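Side-chain contacts in glutathione S-transferase (Burkholderia xenovorans, PDB 2DSA), which reductively dechlorinates metabolites of polychlorinated biphenyls with glutathione, and probably has the general glutathione transferase activity of its family: residues L55-G60 with V70-D75; I16-R19 with N24-L27; N99-E104 with D155-V160. One frame throughout, in Å; residues are numbered along the deposited sequence.

Contact 1: L55-G60 with V70-D75; sequences LQLDDG and VQYVAD
Leu57, which lies against Tyr72, accepts at its carbonyl O a 2.8 Å hydrogen bond from Gly60 N, the bond that closes the type I turn 57-60 just after strand 54-56. The setting is the thioredoxin-like N-terminal domain of the transferase, where helix 66-76 packs against the sheet. No hydrogen bond joins 55-60 to 70-75; the contact is made by two leucines and a tyrosine ring. Leu55 brings CD2 obliquely to the inner part of the ring, 3.5 Å from Tyr72 CD1. Farther out, Leu57 and Tyr72 reach toward each other from opposite directions, with Leu57 CD2 3.6 Å from Tyr72 CZ and also touching CE1. Tyr72 can span both leucines because its CG is anti to the backbone N (chi1 174°), which sends the ring out from the helix toward segment 55-60. Val73, one residue on, adds a looser contact, its CG2 4.5 Å from Leu55 CD2, and also packs on Ala17 and Leu18 of helix 12-21. At the dimer interface, Tyr92 of the second subunit meets the Tyr72 ring edge-to-face, and Phe89 of the second subunit packs on Leu57. The phenol end of Tyr72 rests against both methyls of Leu57: Leu57 CD1 is 3.8 Å from Tyr72 OH, and CD2 lies slightly closer.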
loop_
_atom_site.group_PDB
_atom_site.type_symbol
_atom_site.label_atom_id
_atom_site.label_comp_id
_atom_site.label_asym_id
_atom_site.label_seq_id
_atom_site.Cartn_x
_atom_site.Cartn_y
_atom_site.Cartn_z
ATOM N N LEU A 55 -0.066 -7.831 -13.763
ATOM C CA LEU A 55 1.029 -8.328 -14.578
ATOM C C LEU A 55 0.907 -9.828 -14.687
ATOM O O LEU A 55 0.815 -10.528 -13.676
ATOM C CB LEU A 55 2.397 -7.937 -14.001
ATOM C CG LEU A 55 3.643 -8.322 -14.816
ATOM C CD1 LEU A 55 3.868 -7.377 -15.997
ATOM C CD2 LEU A 55 4.865 -8.362 -13.917
ATOM N N GLN A 56 0.875 -10.311 -15.929
ATOM C CA GLN A 56 0.802 -11.740 -16.208
ATOM C C GLN A 56 2.193 -12.149 -16.688
ATOM O O GLN A 56 2.696 -11.579 -17.654
ATOM C CB GLN A 56 -0.254 -12.031 -17.275
ATOM C CG GLN A 56 -0.636 -13.529 -17.439
ATOM C CD GLN A 56 -2.080 -13.712 -17.927
ATOM O OE1 GLN A 56 -2.505 -13.050 -18.864
ATOM N NE2 GLN A 56 -2.839 -14.606 -17.276
ATOM N N LEU A 57 2.825 -13.090 -15.985
ATOM C CA LEU A 57 4.168 -13.543 -16.361
ATOM C C LEU A 57 4.084 -14.546 -17.492
ATOM O O LEU A 57 3.055 -15.201 -17.680
ATOM C CB LEU A 57 4.926 -14.184 -15.192
ATOM C CG LEU A 57 5.049 -13.515 -13.825
ATOM C CD1 LEU A 57 6.025 -14.287 -12.954
ATOM C CD2 LEU A 57 5.464 -12.070 -13.955
ATOM N N ASP A 58 5.192 -14.658 -18.223
ATOM C CA ASP A 58 5.355 -15.629 -19.302
ATOM C C ASP A 58 4.722 -16.999 -18.973
ATOM O O ASP A 58 3.959 -17.552 -19.769
ATOM C CB ASP A 58 6.852 -15.750 -19.652
ATOM C CG ASP A 58 7.408 -14.490 -20.350
ATOM O OD1 ASP A 58 8.634 -14.236 -20.282
ATOM O OD2 ASP A 58 6.618 -13.746 -20.977
ATOM N N ASP A 59 4.997 -17.507 -17.773
ATOM C CA ASP A 59 4.542 -18.839 -17.356
ATOM C C ASP A 59 3.084 -18.935 -16.906
ATOM O O ASP A 59 2.638 -20.007 -16.494
ATOM C CB ASP A 59 5.476 -19.392 -16.262
ATOM C CG ASP A 59 5.520 -18.508 -15.013
ATOM O OD1 ASP A 59 6.627 -18.288 -14.474
ATOM O OD2 ASP A 59 4.455 -18.031 -14.570
ATOM N N GLY A 60 2.347 -17.823 -16.968
ATOM C CA GLY A 60 0.934 -17.798 -16.574
ATOM C C GLY A 60 0.622 -17.220 -15.191
ATOM O O GLY A 60 -0.525 -16.865 -14.901
ATOM N N VAL A 70 5.633 -3.151 -9.637
ATOM C CA VAL A 70 6.758 -2.304 -10.011
ATOM C C VAL A 70 8.076 -2.770 -9.370
ATOM O O VAL A 70 9.144 -2.547 -9.924
ATOM C CB VAL A 70 6.467 -0.751 -9.860
ATOM C CG1 VAL A 70 5.260 -0.366 -10.714
ATOM C CG2 VAL A 70 6.259 -0.297 -8.381
ATOM N N GLN A 71 7.983 -3.447 -8.226
ATOM C CA GLN A 71 9.154 -4.053 -7.588
ATOM C C GLN A 71 9.626 -5.313 -8.344
ATOM O O GLN A 71 10.820 -5.503 -8.537
ATOM C CB GLN A 71 8.874 -4.373 -6.111
ATOM C CG GLN A 71 8.797 -3.117 -5.222
ATOM C CD GLN A 71 8.614 -3.455 -3.768
ATOM O OE1 GLN A 71 9.594 -3.706 -3.050
ATOM N NE2 GLN A 71 7.356 -3.499 -3.319
ATOM N N TYR A 72 8.684 -6.164 -8.745
ATOM C CA TYR A 72 9.006 -7.292 -9.592
ATOM C C TYR A 72 9.729 -6.795 -10.847
ATOM O O TYR A 72 10.820 -7.274 -11.164
ATOM C CB TYR A 72 7.764 -8.143 -9.933
ATOM C CG TYR A 72 8.088 -9.237 -10.949
ATOM C CD1 TYR A 72 7.960 -8.995 -12.317
ATOM C CD2 TYR A 72 8.572 -10.485 -10.542
ATOM C CE1 TYR A 72 8.293 -9.952 -13.260
ATOM C CE2 TYR A 72 8.887 -11.472 -11.497
ATOM C CZ TYR A 72 8.751 -11.184 -12.840
ATOM O OH TYR A 72 9.069 -12.111 -13.788
ATOM N N VAL A 73 9.150 -5.803 -11.516
ATOM C CA VAL A 73 9.716 -5.235 -12.731
ATOM C C VAL A 73 11.158 -4.715 -12.543
ATOM O O VAL A 73 12.080 -5.087 -13.295
ATOM C CB VAL A 73 8.791 -4.140 -13.318
ATOM C CG1 VAL A 73 9.500 -3.367 -14.437
ATOM C CG2 VAL A 73 7.464 -4.745 -13.821
ATOM N N ALA A 74 11.350 -3.885 -11.521
ATOM C CA ALA A 74 12.670 -3.364 -11.187
ATOM C C ALA A 74 13.712 -4.457 -10.894
ATOM O O ALA A 74 14.881 -4.320 -11.252
ATOM C CB ALA A 74 12.570 -2.396 -9.997
ATOM N N ASP A 75 13.294 -5.509 -10.204
ATOM C CA ASP A 75 14.200 -6.601 -9.824
ATOM C C ASP A 75 14.673 -7.429 -11.028
ATOM O O ASP A 75 15.658 -8.155 -10.916
ATOM C CB ASP A 75 13.548 -7.517 -8.784
ATOM C CG ASP A 75 13.490 -6.886 -7.388
ATOM O OD1 ASP A 75 12.783 -7.443 -6.524
ATOM O OD2 ASP A 75 14.163 -5.861 -7.147
#

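Contact 2: I16-R19 with N24-L27; sequences IALR and NFEL
Leu18, in helix 12-21, and Phe25, in the link just ahead of strand 26-31, face each other with CA atoms 7.7 Å apart where the chain doubles back from helix to strand. This is the second half of a beta-alpha-beta crossover, strand 2-5, helix 12-21, strand 26-31, in the thioredoxin-like N-terminal domain. Phe25 does most of the touching. Its chi1 of 65° sets CG between the backbone N and the carbonyl carbon, and its ring reaches toward the helix, against Leu18. Leu18 lies over one face: its CB forms a CH-pi contact 4.0 Å from the centroid of the Phe25 ring and 25° off the normal, displaced toward the CE1 side. Farther along the leucine, CD1 comes to 3.9 Å from Phe25 CD2, and the contact thus runs across the ring instead of ending at one carbon. Arg19 approaches differently, at the edge near the ring plane, with its CG 4.0 Å from Phe25 CZ. From there the chain runs extended to NE, bringing one face of the guanidinium over Phe25 CZ. The two planes stand 80° apart, which excludes a parallel stack. Arg19 NE is hydrogen-bonded to His15, one turn back in the helix. Elsewhere on the rim, in the ring plane, Leu27 CD2 lies 3.8 Å from Phe25 CE2. Leu18 also touches Leu3 of strand 2-5; the leucine over the ring is buried, while Phe25 itself stays partly exposed. No hydrogen bond crosses this contact: between these two segments the attraction is apolar and CH-pi packing, while Arg19 NE spends its hydrogen bond on the same helix.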
loop_
_atom_site.group_PDB
_atom_site.type_symbol
_atom_site.label_atom_id
_atom_site.label_comp_id
_atom_site.label_asym_id
_atom_site.label_seq_id
_atom_site.Cartn_x
_atom_site.Cartn_y
_atom_site.Cartn_z
ATOM N N ILE A 16 5.228 2.495 -17.595
ATOM C CA ILE A 16 6.471 3.275 -17.619
ATOM C C ILE A 16 7.654 2.468 -17.076
ATOM O O ILE A 16 8.743 2.524 -17.642
ATOM C CB ILE A 16 6.324 4.621 -16.841
ATOM C CG1 ILE A 16 5.413 5.596 -17.601
ATOM C CG2 ILE A 16 7.685 5.273 -16.583
ATOM C CD1 ILE A 16 4.843 6.759 -16.709
ATOM N N ALA A 17 7.455 1.741 -15.972
ATOM C CA ALA A 17 8.541 0.949 -15.365
ATOM C C ALA A 17 9.074 -0.119 -16.328
ATOM O O ALA A 17 10.289 -0.294 -16.461
ATOM C CB ALA A 17 8.100 0.306 -14.037
ATOM N N LEU A 18 8.159 -0.836 -16.978
ATOM C CA LEU A 18 8.529 -1.833 -17.996
ATOM C C LEU A 18 9.400 -1.240 -19.107
ATOM O O LEU A 18 10.386 -1.861 -19.516
ATOM C CB LEU A 18 7.282 -2.488 -18.596
ATOM C CG LEU A 18 6.538 -3.449 -17.667
ATOM C CD1 LEU A 18 5.092 -3.660 -18.093
ATOM C CD2 LEU A 18 7.278 -4.785 -17.583
ATOM N N ARG A 19 9.056 -0.039 -19.576
ATOM C CA ARG A 19 9.827 0.651 -20.621
ATOM C C ARG A 19 11.157 1.159 -20.108
ATOM O O ARG A 19 12.157 1.087 -20.814
ATOM C CB ARG A 19 9.030 1.810 -21.225
ATOM C CG ARG A 19 7.835 1.330 -21.985
ATOM C CD ARG A 19 7.237 2.423 -22.817
ATOM N NE ARG A 19 6.077 1.893 -23.529
ATOM C CZ ARG A 19 6.086 1.462 -24.790
ATOM N NH1 ARG A 19 7.197 1.531 -25.521
ATOM N NH2 ARG A 19 4.971 0.977 -25.323
ATOM N N ASN A 24 10.477 -6.867 -22.668
ATOM C CA ASN A 24 9.464 -7.220 -23.666
ATOM C C ASN A 24 8.146 -7.432 -22.958
ATOM O O ASN A 24 8.094 -8.114 -21.943
ATOM C CB ASN A 24 9.789 -8.536 -24.405
ATOM C CG ASN A 24 11.225 -8.620 -24.909
ATOM O OD1 ASN A 24 11.762 -7.668 -25.504
ATOM N ND2 ASN A 24 11.850 -9.789 -24.698
ATOM N N PHE A 25 7.072 -6.877 -23.502
ATOM C CA PHE A 25 5.750 -7.081 -22.939
ATOM C C PHE A 25 4.696 -6.713 -23.956
ATOM O O PHE A 25 4.972 -6.004 -24.920
ATOM C CB PHE A 25 5.550 -6.257 -21.648
ATOM C CG PHE A 25 5.572 -4.766 -21.864
ATOM C CD1 PHE A 25 6.787 -4.079 -21.969
ATOM C CD2 PHE A 25 4.384 -4.048 -21.956
ATOM C CE1 PHE A 25 6.816 -2.705 -22.180
ATOM C CE2 PHE A 25 4.400 -2.672 -22.160
ATOM C CZ PHE A 25 5.615 -2.000 -22.265
ATOM N N GLU A 26 3.481 -7.179 -23.692
ATOM C CA GLU A 26 2.328 -6.927 -24.518
ATOM C C GLU A 26 1.299 -6.164 -23.673
ATOM O O GLU A 26 0.944 -6.619 -22.594
ATOM C CB GLU A 26 1.768 -8.283 -24.982
ATOM C CG GLU A 26 0.419 -8.226 -25.684
ATOM C CD GLU A 26 -0.185 -9.600 -25.960
ATOM O OE1 GLU A 26 -1.397 -9.647 -26.286
ATOM O OE2 GLU A 26 0.538 -10.622 -25.853
ATOM N N LEU A 27 0.859 -4.997 -24.153
ATOM C CA LEU A 27 -0.239 -4.259 -23.526
ATOM C C LEU A 27 -1.574 -4.904 -23.861
ATOM O O LEU A 27 -1.853 -5.209 -25.033
ATOM C CB LEU A 27 -0.260 -2.796 -23.975
ATOM C CG LEU A 27 0.867 -1.893 -23.493
ATOM C CD1 LEU A 27 0.842 -0.588 -24.267
ATOM C CD2 LEU A 27 0.737 -1.652 -21.986
#

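Contact 3: N99-E104 with D155-V160; sequences NFISSE and DIYLFV. With GSH (glutathione), chain G.
Helices 89-109 and 153-163 belong to the all-helical C-terminal domain of the transferase, and the first carries glutathione-contacting residues. The two run side by side, their axes 9.8 Å apart at closest approach and 26° from parallel, with Ile101 meeting Tyr157 between them. Ile101 CG2, anti to its own backbone N, sits over the centre of the Tyr157 ring, 3.6 Å from the centroid and 13° off the normal, a close CH-pi contact. The other branch of the isoleucine turns elsewhere, its CD1 4.0 Å from Leu158 CB. Beyond the ring, the phenol end of Tyr157 lies against Ser102, whose CA is 3.4 Å from Tyr157 OH. That hydroxyl is hydrogen-bonded to His106 ND1, making Tyr157 a second-shell neighbour of a residue that lines the pockets of one glutathione and of the bound 2-hydroxy-6-oxo-6-phenylhexa-2,4-dienoic acid. Another side of helix 89-109 meets a different glutathione, which is hydrogen-bonded to Glu65, Val52 and Gly66 of the second subunit. Its amino N1 donates a 2.6 Å hydrogen bond to Glu104 OE1, an oxygen that also forms a salt bridge with Lys107 of the second subunit. Ser103 lies beside the same amino group, its rotation fixed by a bond to its own helix: Ser103 OG donates to Asn99 O at 2.8 Å, from the face of the carbonyl plane opposite to Ser103 N.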
loop_
_atom_site.group_PDB
_atom_site.type_symbol
_atom_site.label_atom_id
_atom_site.label_comp_id
_atom_site.label_asym_id
_atom_site.label_seq_id
_atom_site.Cartn_x
_atom_site.Cartn_y
_atom_site.Cartn_z
ATOM N N ASN A 99 3.934 2.435 -0.521
ATOM C CA ASN A 99 2.702 2.291 0.238
ATOM C C ASN A 99 2.027 3.634 0.549
ATOM O O ASN A 99 0.798 3.712 0.560
ATOM C CB ASN A 99 2.910 1.505 1.536
ATOM C CG ASN A 99 1.614 0.969 2.081
ATOM O OD1 ASN A 99 1.083 0.008 1.549
ATOM N ND2 ASN A 99 1.068 1.615 3.130
ATOM N N PHE A 100 2.843 4.658 0.826
ATOM C CA PHE A 100 2.388 6.043 0.936
ATOM C C PHE A 100 1.647 6.544 -0.306
ATOM O O PHE A 100 0.543 7.095 -0.205
ATOM C CB PHE A 100 3.552 6.988 1.247
ATOM C CG PHE A 100 3.122 8.417 1.478
ATOM C CD1 PHE A 100 2.839 8.873 2.768
ATOM C CD2 PHE A 100 2.987 9.312 0.404
ATOM C CE1 PHE A 100 2.441 10.182 2.991
ATOM C CE2 PHE A 100 2.591 10.623 0.611
ATOM C CZ PHE A 100 2.319 11.069 1.905
ATOM N N ILE A 101 2.249 6.363 -1.476
ATOM C CA ILE A 101 1.616 6.825 -2.707
ATOM C C ILE A 101 0.275 6.118 -2.894
ATOM O O ILE A 101 -0.732 6.749 -3.226
ATOM C CB ILE A 101 2.544 6.695 -3.940
ATOM C CG1 ILE A 101 3.779 7.571 -3.759
ATOM C CG2 ILE A 101 1.807 7.103 -5.210
ATOM C CD1 ILE A 101 5.019 7.097 -4.486
ATOM N N SER A 102 0.263 4.819 -2.643
ATOM C CA SER A 102 -0.932 3.998 -2.826
ATOM C C SER A 102 -2.082 4.327 -1.852
ATOM O O SER A 102 -3.221 4.536 -2.280
ATOM C CB SER A 102 -0.553 2.520 -2.714
ATOM O OG SER A 102 -1.700 1.704 -2.596
ATOM N N SER A 103 -1.774 4.345 -0.555
ATOM C CA SER A 103 -2.804 4.466 0.486
ATOM C C SER A 103 -3.141 5.922 0.824
ATOM O O SER A 103 -4.277 6.225 1.204
ATOM C CB SER A 103 -2.378 3.736 1.755
ATOM O OG SER A 103 -1.237 4.367 2.338
ATOM N N GLU A 104 -2.158 6.809 0.681
ATOM C CA GLU A 104 -2.281 8.194 1.113
ATOM C C GLU A 104 -2.546 9.160 -0.035
ATOM O O GLU A 104 -3.014 10.274 0.196
ATOM C CB GLU A 104 -1.029 8.639 1.893
ATOM C CG GLU A 104 -0.692 7.777 3.159
ATOM C CD GLU A 104 -1.807 7.770 4.206
ATOM O OE1 GLU A 104 -1.976 6.752 4.916
ATOM O OE2 GLU A 104 -2.531 8.787 4.313
ATOM N N ASP A 155 9.068 7.127 -7.776
ATOM C CA ASP A 155 8.952 8.363 -8.534
ATOM C C ASP A 155 8.028 8.208 -9.723
ATOM O O ASP A 155 7.288 9.137 -10.065
ATOM C CB ASP A 155 10.330 8.813 -9.012
ATOM C CG ASP A 155 11.273 9.104 -7.869
ATOM O OD1 ASP A 155 12.316 8.408 -7.760
ATOM O OD2 ASP A 155 10.965 10.019 -7.070
ATOM N N ILE A 156 8.084 7.041 -10.356
ATOM C CA ILE A 156 7.213 6.726 -11.485
ATOM C C ILE A 156 5.762 6.648 -11.017
ATOM O O ILE A 156 4.877 7.214 -11.642
ATOM C CB ILE A 156 7.637 5.400 -12.187
ATOM C CG1 ILE A 156 9.009 5.563 -12.842
ATOM C CG2 ILE A 156 6.612 4.989 -13.215
ATOM C CD1 ILE A 156 9.727 4.246 -13.146
ATOM N N TYR A 157 5.532 5.959 -9.902
ATOM C CA TYR A 157 4.198 5.859 -9.349
ATOM C C TYR A 157 3.695 7.267 -8.988
ATOM O O TYR A 157 2.591 7.647 -9.381
ATOM C CB TYR A 157 4.200 4.915 -8.146
ATOM C CG TYR A 157 2.847 4.500 -7.614
ATOM C CD1 TYR A 157 1.684 4.679 -8.363
ATOM C CD2 TYR A 157 2.738 3.883 -6.372
ATOM C CE1 TYR A 157 0.451 4.286 -7.876
ATOM C CE2 TYR A 157 1.504 3.478 -5.876
ATOM C CZ TYR A 157 0.368 3.690 -6.632
ATOM O OH TYR A 157 -0.852 3.300 -6.162
ATOM N N LEU A 158 4.507 8.037 -8.265
ATOM C CA LEU A 158 4.131 9.421 -7.893
ATOM C C LEU A 158 3.772 10.280 -9.106
ATOM O O LEU A 158 2.732 10.953 -9.122
ATOM C CB LEU A 158 5.233 10.100 -7.071
ATOM C CG LEU A 158 4.988 11.556 -6.627
ATOM C CD1 LEU A 158 3.714 11.692 -5.771
ATOM C CD2 LEU A 158 6.195 12.065 -5.863
ATOM N N PHE A 159 4.620 10.232 -10.126
ATOM C CA PHE A 159 4.391 10.972 -11.362
ATOM C C PHE A 159 3.024 10.682 -11.993
ATOM O O PHE A 159 2.359 11.592 -12.505
ATOM C CB PHE A 159 5.517 10.669 -12.356
ATOM C CG PHE A 159 5.272 11.214 -13.726
ATOM C CD1 PHE A 159 5.682 12.507 -14.059
ATOM C CD2 PHE A 159 4.628 10.435 -14.697
ATOM C CE1 PHE A 159 5.444 13.016 -15.323
ATOM C CE2 PHE A 159 4.399 10.938 -15.970
ATOM C CZ PHE A 159 4.806 12.217 -16.285
ATOM N N VAL A 160 2.597 9.423 -11.946
ATOM C CA VAL A 160 1.334 9.027 -12.560
ATOM C C VAL A 160 0.120 9.576 -11.784
ATOM O O VAL A 160 -0.808 10.132 -12.379
ATOM C CB VAL A 160 1.248 7.497 -12.740
ATOM C CG1 VAL A 160 -0.189 7.046 -13.081
ATOM C CG2 VAL A 160 2.251 7.029 -13.818
HETATM N N1 GSH G . -0.518 4.598 5.320
HETATM C CA1 GSH G . -0.225 4.469 6.732
HETATM C C1 GSH G . 0.299 3.093 6.983
HETATM O O11 GSH G . 1.172 2.936 7.848
HETATM O O12 GSH G . -0.146 2.099 6.346
HETATM C CB1 GSH G . -1.497 4.660 7.548
HETATM C CG1 GSH G . -1.226 4.669 9.049
HETATM C CD1 GSH G . -2.509 4.909 9.812
HETATM O OE1 GSH G . -3.730 4.999 9.127
HETATM N N2 GSH G . -2.427 5.001 11.144
HETATM C CA2 GSH G . -3.551 5.388 11.985
HETATM C C2 GSH G . -3.220 6.641 12.752
HETATM O O2 GSH G . -1.956 6.819 13.348
HETATM C CB2 GSH G . -3.891 4.293 12.994
HETATM S SG2 GSH G . -4.522 2.730 12.314
HETATM N N3 GSH G . -4.164 7.570 12.848
HETATM C CA3 GSH G . -4.393 8.525 11.779
HETATM C C3 GSH G . -3.813 9.883 12.049
HETATM O O31 GSH G . -3.241 10.515 11.125
HETATM O O32 GSH G . -3.915 10.382 13.195
#

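Overall arrangement
From the N terminus, contact 2 comes first, closing the four residues 20-23, from the last residues of helix 12-21 into the link to strand 26-31. Contact 1 follows, closing nine residues that include strand 62-64 and the start of helix 66-76. Contact 3 then bridges fifty residues of the C-terminal domain. The three are in series; none nests or crosses another. Contacts 1 and 2 touch through helices 66-76 and 12-21, tying two helices and the sheet into one thioredoxin-like unit. Across the domain boundary, Ile16 of helix 12-21 packs on Ile156 and Val160, joining contacts 2 and 3. Contacts 1 and 3 do not touch, but both reach the second subunit.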